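Long-range contact in Amy13K (Eubacterium rectale DSM 17629, PDB 6B3P), which probably helps a surface-anchored alpha-amylase of a gut bacterium hold starch, through paired family 26 starch-binding modules that bind malto-oligosaccharide: residues 155-167 and 175-187. Sequence-based numbering, arbitrary orientation.
With GLC (alpha-D-glucopyranose), chain D.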
ATOM      1  N   TYR A 155       6.712  -7.310  -4.763  1.00 26.77           N
ATOM      2  CA  TYR A 155       7.833  -7.805  -3.975  1.00 30.97           C
ATOM      3  C   TYR A 155       7.403  -8.096  -2.543  1.00 37.51           C
ATOM      4  O   TYR A 155       6.872  -7.228  -1.851  1.00 35.22           O
ATOM      5  CB  TYR A 155       8.988  -6.804  -4.001  1.00 32.08           C
ATOM      6  CG  TYR A 155       9.649  -6.733  -5.353  1.00 33.69           C
ATOM      7  CD1 TYR A 155      10.416  -7.790  -5.821  1.00 33.75           C
ATOM      8  CD2 TYR A 155       9.498  -5.621  -6.169  1.00 37.59           C
ATOM      9  CE1 TYR A 155      11.017  -7.742  -7.060  1.00 38.13           C
ATOM     10  CE2 TYR A 155      10.095  -5.561  -7.409  1.00 34.91           C
ATOM     11  CZ  TYR A 155      10.853  -6.623  -7.851  1.00 37.93           C
ATOM     12  OH  TYR A 155      11.448  -6.563  -9.089  1.00 40.45           O
ATOM     13  N   THR A 156       7.639  -9.335  -2.118  1.00 29.64           N
ATOM     14  CA  THR A 156       7.255  -9.804  -0.794  1.00 28.24           C
ATOM     15  C   THR A 156       8.486 -10.054   0.060  1.00 30.16           C
ATOM     16  O   THR A 156       9.409 -10.732  -0.382  1.00 31.71           O
ATOM     17  CB  THR A 156       6.435 -11.104  -0.881  1.00 31.87           C
ATOM     18  OG1 THR A 156       5.290 -10.896  -1.716  1.00 30.01           O
ATOM     19  CG2 THR A 156       5.982 -11.557   0.501  1.00 35.11           C
ATOM     20  N   GLN A 157       8.488  -9.525   1.282  1.00 25.00           N
ATOM     21  CA  GLN A 157       9.592  -9.735   2.218  1.00 28.30           C
ATOM     22  C   GLN A 157       9.087 -10.187   3.582  1.00 29.45           C
ATOM     23  O   GLN A 157       7.938  -9.932   3.940  1.00 31.37           O
ATOM     24  CB  GLN A 157      10.411  -8.455   2.389  1.00 27.15           C
ATOM     25  CG  GLN A 157      10.886  -7.825   1.094  1.00 28.54           C
ATOM     26  CD  GLN A 157      11.659  -6.545   1.331  1.00 26.64           C
ATOM     27  OE1 GLN A 157      12.842  -6.576   1.666  1.00 29.96           O
ATOM     28  NE2 GLN A 157      10.989  -5.409   1.166  1.00 25.98           N
ATOM     29  N   ASP A 158       9.954 -10.854   4.338  1.00 28.69           N
ATOM     30  CA  ASP A 158       9.629 -11.260   5.701  1.00 31.18           C
ATOM     31  C   ASP A 158       9.805 -10.104   6.681  1.00 36.60           C
ATOM     32  O   ASP A 158       9.244 -10.124   7.779  1.00 35.57           O
ATOM     33  CB  ASP A 158      10.500 -12.440   6.135  1.00 34.75           C
ATOM     34  CG  ASP A 158      10.216 -13.700   5.337  1.00 40.87           C
ATOM     35  OD1 ASP A 158       9.281 -13.685   4.510  1.00 42.74           O
ATOM     36  OD2 ASP A 158      10.922 -14.709   5.538  1.00 45.34           O
ATOM     37  N   VAL A 159      10.585  -9.104   6.278  1.00 28.79           N
ATOM     38  CA  VAL A 159      10.860  -7.950   7.123  1.00 29.33           C
ATOM     39  C   VAL A 159      10.559  -6.651   6.385  1.00 29.93           C
ATOM     40  O   VAL A 159      10.458  -6.622   5.158  1.00 29.00           O
ATOM     41  CB  VAL A 159      12.327  -7.936   7.607  1.00 33.10           C
ATOM     42  CG1 VAL A 159      12.632  -9.197   8.411  1.00 36.41           C
ATOM     43  CG2 VAL A 159      13.294  -7.795   6.427  1.00 28.57           C
ATOM     44  N   LYS A 160      10.422  -5.577   7.153  1.00 23.11           N
ATOM     45  CA  LYS A 160      10.038  -4.277   6.628  1.00 29.54           C
ATOM     46  C   LYS A 160      11.258  -3.505   6.137  1.00 32.12           C
ATOM     47  O   LYS A 160      11.761  -2.618   6.830  1.00 41.42           O
ATOM     48  CB  LYS A 160       9.306  -3.489   7.709  1.00 30.04           C
ATOM     49  CG  LYS A 160       8.673  -2.201   7.252  1.00 31.52           C
ATOM     50  CD  LYS A 160       7.922  -1.583   8.412  1.00 32.63           C
ATOM     51  CE  LYS A 160       7.500  -0.165   8.123  1.00 34.90           C
ATOM     52  NZ  LYS A 160       8.666   0.757   8.008  1.00 38.13           N
ATOM     53  N   GLN A 161      11.726  -3.844   4.939  1.00 28.09           N
ATOM     54  CA  GLN A 161      12.949  -3.259   4.404  1.00 29.77           C
ATOM     55  C   GLN A 161      12.691  -2.450   3.142  1.00 31.38           C
ATOM     56  O   GLN A 161      12.092  -2.943   2.187  1.00 26.11           O
ATOM     57  CB  GLN A 161      13.975  -4.354   4.111  1.00 27.78           C
ATOM     58  CG  GLN A 161      15.364  -3.818   3.792  1.00 30.65           C
ATOM     59  CD  GLN A 161      16.458  -4.843   4.014  1.00 35.51           C
ATOM     60  OE1 GLN A 161      16.508  -5.500   5.053  1.00 34.36           O
ATOM     61  NE2 GLN A 161      17.346  -4.980   3.035  1.00 37.15           N
ATOM     62  N   ASN A 162      13.148  -1.202   3.151  1.00 28.76           N
ATOM     63  CA  ASN A 162      13.094  -0.365   1.962  1.00 32.36           C
ATOM     64  C   ASN A 162      13.995  -0.945   0.883  1.00 30.95           C
ATOM     65  O   ASN A 162      14.952  -1.662   1.175  1.00 31.09           O
ATOM     66  CB  ASN A 162      13.512   1.072   2.284  1.00 23.40           C
ATOM     67  CG  ASN A 162      12.581   1.746   3.277  1.00 31.08           C
ATOM     68  OD1 ASN A 162      11.450   1.306   3.486  1.00 31.50           O
ATOM     69  ND2 ASN A 162      13.052   2.825   3.891  1.00 32.72           N
ATOM     70  N   PHE A 163      13.681  -0.637  -0.368  1.00 30.63           N
ATOM     71  CA  PHE A 163      14.491  -1.086  -1.488  1.00 29.08           C
ATOM     72  C   PHE A 163      14.310  -0.133  -2.658  1.00 30.01           C
ATOM     73  O   PHE A 163      13.587   0.859  -2.552  1.00 26.86           O
ATOM     74  CB  PHE A 163      14.120  -2.515  -1.890  1.00 24.91           C
ATOM     75  CG  PHE A 163      12.683  -2.685  -2.281  1.00 30.77           C
ATOM     76  CD1 PHE A 163      11.709  -2.880  -1.317  1.00 32.48           C
ATOM     77  CD2 PHE A 163      12.305  -2.665  -3.614  1.00 30.86           C
ATOM     78  CE1 PHE A 163      10.384  -3.043  -1.673  1.00 32.35           C
ATOM     79  CE2 PHE A 163      10.982  -2.828  -3.976  1.00 30.91           C
ATOM     80  CZ  PHE A 163      10.020  -3.016  -3.005  1.00 30.63           C
ATOM     81  N   SER A 164      14.977  -0.434  -3.764  1.00 30.28           N
ATOM     82  CA  SER A 164      14.891   0.393  -4.958  1.00 28.53           C
ATOM     83  C   SER A 164      14.610  -0.472  -6.171  1.00 25.88           C
ATOM     84  O   SER A 164      14.924  -1.662  -6.172  1.00 30.73           O
ATOM     85  CB  SER A 164      16.184   1.180  -5.163  1.00 31.87           C
ATOM     86  OG  SER A 164      16.536   1.902  -3.996  1.00 31.53           O
ATOM     87  N   CYS A 165      14.014   0.117  -7.200  1.00 28.59           N
ATOM     88  CA  CYS A 165      13.775  -0.612  -8.436  1.00 35.60           C
ATOM     89  C   CYS A 165      13.707   0.313  -9.647  1.00 32.39           C
ATOM     90  O   CYS A 165      13.616   1.534  -9.514  1.00 32.69           O
ATOM     91  CB  CYS A 165      12.486  -1.433  -8.337  1.00 28.71           C
ATOM     92  SG  CYS A 165      10.977  -0.447  -8.276  1.00 37.04           S
ATOM     93  N   ILE A 166      13.766  -0.293 -10.829  1.00 37.26           N
ATOM     94  CA  ILE A 166      13.727   0.430 -12.093  1.00 31.10           C
ATOM     95  C   ILE A 166      12.862  -0.333 -13.086  1.00 28.24           C
ATOM     96  O   ILE A 166      13.017  -1.544 -13.242  1.00 36.49           O
ATOM     97  CB  ILE A 166      15.143   0.614 -12.690  1.00 38.21           C
ATOM     98  CG1 ILE A 166      16.006   1.491 -11.784  1.00 31.93           C
ATOM     99  CG2 ILE A 166      15.073   1.226 -14.093  1.00 32.94           C
ATOM    100  CD1 ILE A 166      17.481   1.413 -12.109  1.00 38.09           C
ATOM    101  N   PHE A 167      11.953   0.371 -13.755  1.00 38.71           N
ATOM    102  CA  PHE A 167      11.181  -0.221 -14.841  1.00 44.65           C
ATOM    103  C   PHE A 167      11.881   0.087 -16.161  1.00 42.77           C
ATOM    104  O   PHE A 167      12.411   1.180 -16.338  1.00 37.48           O
ATOM    105  CB  PHE A 167       9.745   0.308 -14.849  1.00 44.36           C
ATOM    106  CG  PHE A 167       8.921  -0.156 -13.678  1.00 39.93           C
ATOM    107  CD1 PHE A 167       8.286  -1.388 -13.707  1.00 41.81           C
ATOM    108  CD2 PHE A 167       8.781   0.637 -12.551  1.00 39.94           C
ATOM    109  CE1 PHE A 167       7.526  -1.820 -12.634  1.00 34.37           C
ATOM    110  CE2 PHE A 167       8.023   0.209 -11.473  1.00 39.07           C
ATOM    111  CZ  PHE A 167       7.395  -1.020 -11.517  1.00 33.40           C
ATOM    112  N   THR A 175      13.246   3.964 -16.219  1.00 43.81           N
ATOM    113  CA  THR A 175      12.879   5.015 -15.276  1.00 43.12           C
ATOM    114  C   THR A 175      14.097   5.488 -14.493  1.00 38.14           C
ATOM    115  O   THR A 175      15.160   4.870 -14.547  1.00 40.50           O
ATOM    116  CB  THR A 175      11.811   4.530 -14.269  1.00 46.41           C
ATOM    117  OG1 THR A 175      12.353   3.480 -13.457  1.00 38.48           O
ATOM    118  CG2 THR A 175      10.573   4.020 -14.988  1.00 45.73           C
ATOM    119  N   ASP A 176      13.934   6.587 -13.764  1.00 36.22           N
ATOM    120  CA  ASP A 176      14.886   6.954 -12.725  1.00 44.82           C
ATOM    121  C   ASP A 176      14.891   5.863 -11.668  1.00 41.58           C
ATOM    122  O   ASP A 176      14.007   5.005 -11.647  1.00 32.08           O
ATOM    123  CB  ASP A 176      14.520   8.291 -12.072  1.00 48.76           C
ATOM    124  CG  ASP A 176      14.636   9.463 -13.021  1.00 59.20           C
ATOM    125  OD1 ASP A 176      15.543   9.453 -13.878  1.00 64.15           O
ATOM    126  OD2 ASP A 176      13.825  10.406 -12.897  1.00 62.64           O
ATOM    127  N   ASN A 177      15.878   5.899 -10.784  1.00 37.43           N
ATOM    128  CA  ASN A 177      15.838   5.067  -9.593  1.00 39.48           C
ATOM    129  C   ASN A 177      14.584   5.361  -8.787  1.00 32.41           C
ATOM    130  O   ASN A 177      14.331   6.511  -8.430  1.00 38.52           O
ATOM    131  CB  ASN A 177      17.056   5.307  -8.716  1.00 37.96           C
ATOM    132  CG  ASN A 177      18.329   4.763  -9.316  1.00 35.18           C
ATOM    133  OD1 ASN A 177      18.361   4.318 -10.467  1.00 35.81           O
ATOM    134  ND2 ASN A 177      19.395   4.800  -8.530  1.00 36.93           N
ATOM    135  N   ILE A 178      13.806   4.322  -8.503  1.00 38.96           N
ATOM    136  CA  ILE A 178      12.627   4.453  -7.656  1.00 35.08           C
ATOM    137  C   ILE A 178      12.965   3.962  -6.255  1.00 31.70           C
ATOM    138  O   ILE A 178      13.190   2.773  -6.054  1.00 35.29           O
ATOM    139  CB  ILE A 178      11.433   3.655  -8.213  1.00 39.28           C
ATOM    140  CG1 ILE A 178      11.110   4.098  -9.642  1.00 36.06           C
ATOM    141  CG2 ILE A 178      10.207   3.833  -7.317  1.00 37.55           C
ATOM    142  CD1 ILE A 178      10.381   3.050 -10.444  1.00 42.04           C
ATOM    143  N   ASP A 179      13.001   4.879  -5.295  1.00 33.10           N
ATOM    144  CA  ASP A 179      13.301   4.527  -3.912  1.00 34.49           C
ATOM    145  C   ASP A 179      12.012   4.204  -3.166  1.00 32.31           C
ATOM    146  O   ASP A 179      11.226   5.097  -2.847  1.00 34.15           O
ATOM    147  CB  ASP A 179      14.057   5.657  -3.213  1.00 36.26           C
ATOM    148  CG  ASP A 179      15.400   5.947  -3.858  1.00 51.93           C
ATOM    149  OD1 ASP A 179      15.958   5.044  -4.520  1.00 43.70           O
ATOM    150  OD2 ASP A 179      15.902   7.077  -3.695  1.00 55.60           O
ATOM    151  N   VAL A 180      11.806   2.920  -2.895  1.00 30.72           N
ATOM    152  CA  VAL A 180      10.571   2.445  -2.283  1.00 30.23           C
ATOM    153  C   VAL A 180      10.667   2.452  -0.762  1.00 29.12           C
ATOM    154  O   VAL A 180      11.459   1.713  -0.177  1.00 29.69           O
ATOM    155  CB  VAL A 180      10.223   1.017  -2.768  1.00 30.94           C
ATOM    156  CG1 VAL A 180       8.942   0.505  -2.107  1.00 29.20           C
ATOM    157  CG2 VAL A 180      10.091   0.993  -4.285  1.00 32.88           C
ATOM    158  N   SER A 181       9.860   3.300  -0.133  1.00 32.68           N
ATOM    159  CA  SER A 181       9.687   3.268   1.314  1.00 29.26           C
ATOM    160  C   SER A 181       8.525   2.350   1.670  1.00 30.15           C
ATOM    161  O   SER A 181       7.373   2.641   1.346  1.00 30.21           O
ATOM    162  CB  SER A 181       9.439   4.672   1.871  1.00 29.99           C
ATOM    163  OG  SER A 181      10.570   5.504   1.683  1.00 47.37           O
ATOM    164  N   VAL A 182       8.831   1.237   2.327  1.00 31.81           N
ATOM    165  CA  VAL A 182       7.802   0.308   2.784  1.00 24.15           C
ATOM    166  C   VAL A 182       7.214   0.829   4.092  1.00 25.63           C
ATOM    167  O   VAL A 182       7.883   0.836   5.124  1.00 32.53           O
ATOM    168  CB  VAL A 182       8.365  -1.120   2.975  1.00 26.90           C
ATOM    169  CG1 VAL A 182       7.263  -2.079   3.410  1.00 31.68           C
ATOM    170  CG2 VAL A 182       9.017  -1.609   1.682  1.00 29.16           C
ATOM    171  N   THR A 183       5.959   1.269   4.031  1.00 24.30           N
ATOM    172  CA  THR A 183       5.299   1.922   5.158  1.00 26.37           C
ATOM    173  C   THR A 183       4.257   1.026   5.821  1.00 27.96           C
ATOM    174  O   THR A 183       3.642   1.411   6.814  1.00 27.03           O
ATOM    175  CB  THR A 183       4.617   3.229   4.707  1.00 25.78           C
ATOM    176  OG1 THR A 183       3.736   2.956   3.610  1.00 29.76           O
ATOM    177  CG2 THR A 183       5.663   4.252   4.277  1.00 35.35           C
ATOM    178  N   SER A 184       4.059  -0.169   5.272  1.00 26.75           N
ATOM    179  CA  SER A 184       3.088  -1.109   5.819  1.00 24.30           C
ATOM    180  C   SER A 184       3.235  -2.472   5.153  1.00 30.82           C
ATOM    181  O   SER A 184       4.029  -2.634   4.228  1.00 26.72           O
ATOM    182  CB  SER A 184       1.666  -0.589   5.624  1.00 27.52           C
ATOM    183  OG  SER A 184       1.221  -0.815   4.298  1.00 28.91           O
ATOM    184  N   THR A 185       2.460  -3.444   5.624  1.00 25.90           N
ATOM    185  CA  THR A 185       2.494  -4.794   5.069  1.00 25.72           C
ATOM    186  C   THR A 185       1.826  -4.882   3.693  1.00 24.64           C
ATOM    187  O   THR A 185       1.906  -5.915   3.026  1.00 27.81           O
ATOM    188  CB  THR A 185       1.809  -5.801   6.013  1.00 27.61           C
ATOM    189  OG1 THR A 185       0.491  -5.341   6.337  1.00 25.71           O
ATOM    190  CG2 THR A 185       2.609  -5.967   7.295  1.00 23.64           C
ATOM    191  N   SER A 186       1.164  -3.807   3.279  1.00 24.30           N
ATOM    192  CA  SER A 186       0.502  -3.767   1.975  1.00 28.25           C
ATOM    193  C   SER A 186       0.721  -2.417   1.292  1.00 32.32           C
ATOM    194  O   SER A 186      -0.230  -1.741   0.899  1.00 28.46           O
ATOM    195  CB  SER A 186      -0.993  -4.051   2.125  1.00 32.49           C
ATOM    196  OG  SER A 186      -1.600  -3.119   3.004  1.00 28.69           O
ATOM    197  N   THR A 187       1.987  -2.037   1.152  1.00 29.80           N
ATOM    198  CA  THR A 187       2.351  -0.777   0.515  1.00 30.41           C
ATOM    199  C   THR A 187       2.089  -0.842  -0.986  1.00 29.00           C
ATOM    200  O   THR A 187       2.436  -1.824  -1.642  1.00 27.22           O
ATOM    201  CB  THR A 187       3.833  -0.434   0.762  1.00 28.88           C
ATOM    202  OG1 THR A 187       4.080  -0.354   2.169  1.00 27.88           O
ATOM    203  CG2 THR A 187       4.212   0.896   0.106  1.00 32.62           C
TER
HETATM  204  C1  GLC D   2      21.002   0.583 -11.223  1.00 35.64           C
HETATM  205  C2  GLC D   2      20.977   1.995 -10.708  1.00 36.45           C
HETATM  206  C3  GLC D   2      22.221   2.288  -9.908  1.00 37.75           C
HETATM  207  C4  GLC D   2      22.420   1.247  -8.844  1.00 34.27           C
HETATM  208  C5  GLC D   2      22.435  -0.123  -9.469  1.00 34.56           C
HETATM  209  C6  GLC D   2      22.620  -1.210  -8.434  1.00 36.59           C
HETATM  210  O2  GLC D   2      20.828   2.886 -11.782  1.00 34.81           O
HETATM  211  O3  GLC D   2      22.107   3.535  -9.298  1.00 34.88           O
HETATM  212  O4  GLC D   2      23.600   1.533  -8.103  1.00 40.33           O
HETATM  213  O5  GLC D   2      21.225  -0.312 -10.159  1.00 36.47           O
HETATM  214  O6  GLC D   2      22.721  -2.498  -8.987  1.00 38.34           O
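Phe163 and Val180 face each other as an antiparallel hydrogen-bonded pair, Val180 N giving to Phe163 O at 2.7 Å, and Cys165 and Ile178 repeat the pattern. Beyond the ladder, Asn162 OD1 accepts from Val182 N at 2.9 Å, the donor standing above its carbonyl plane. Lys160 NZ reaches Val182 O at 3.0 Å and also forms a salt bridge with Glu82. At the far end, Thr175 bonds Phe167 twice: its N gives to Phe167 O, while OG1, set between backbone N and carbonyl carbon (chi1 64°), accepts from Phe167 N at 3.1 Å and donates to Asp176 O. A valine in its place would probably leave Phe167 N without its acceptor. Strands 163-168 and 178-180 form a beta hairpin in the CBM26 fold, 178-180 being the edge strand of an antiparallel sheet. On the face carrying Phe163, Cys165, Ile178 and Val180, Val180 CB sits over the Phe163 ring, 4.0 Å from the centroid (CH-pi). Ile178 CD1 meets the Phe167 ring edge at CD2, 3.6 Å away. Sugar is held near the hairpin's end: Asn177 OD1 accepts from glucose O2 and ND2 gives to O3 (171° at the hydrogen), with Ile166 CD1 3.7 Å from O2 and Tyr119 OH bonded to the glucose too.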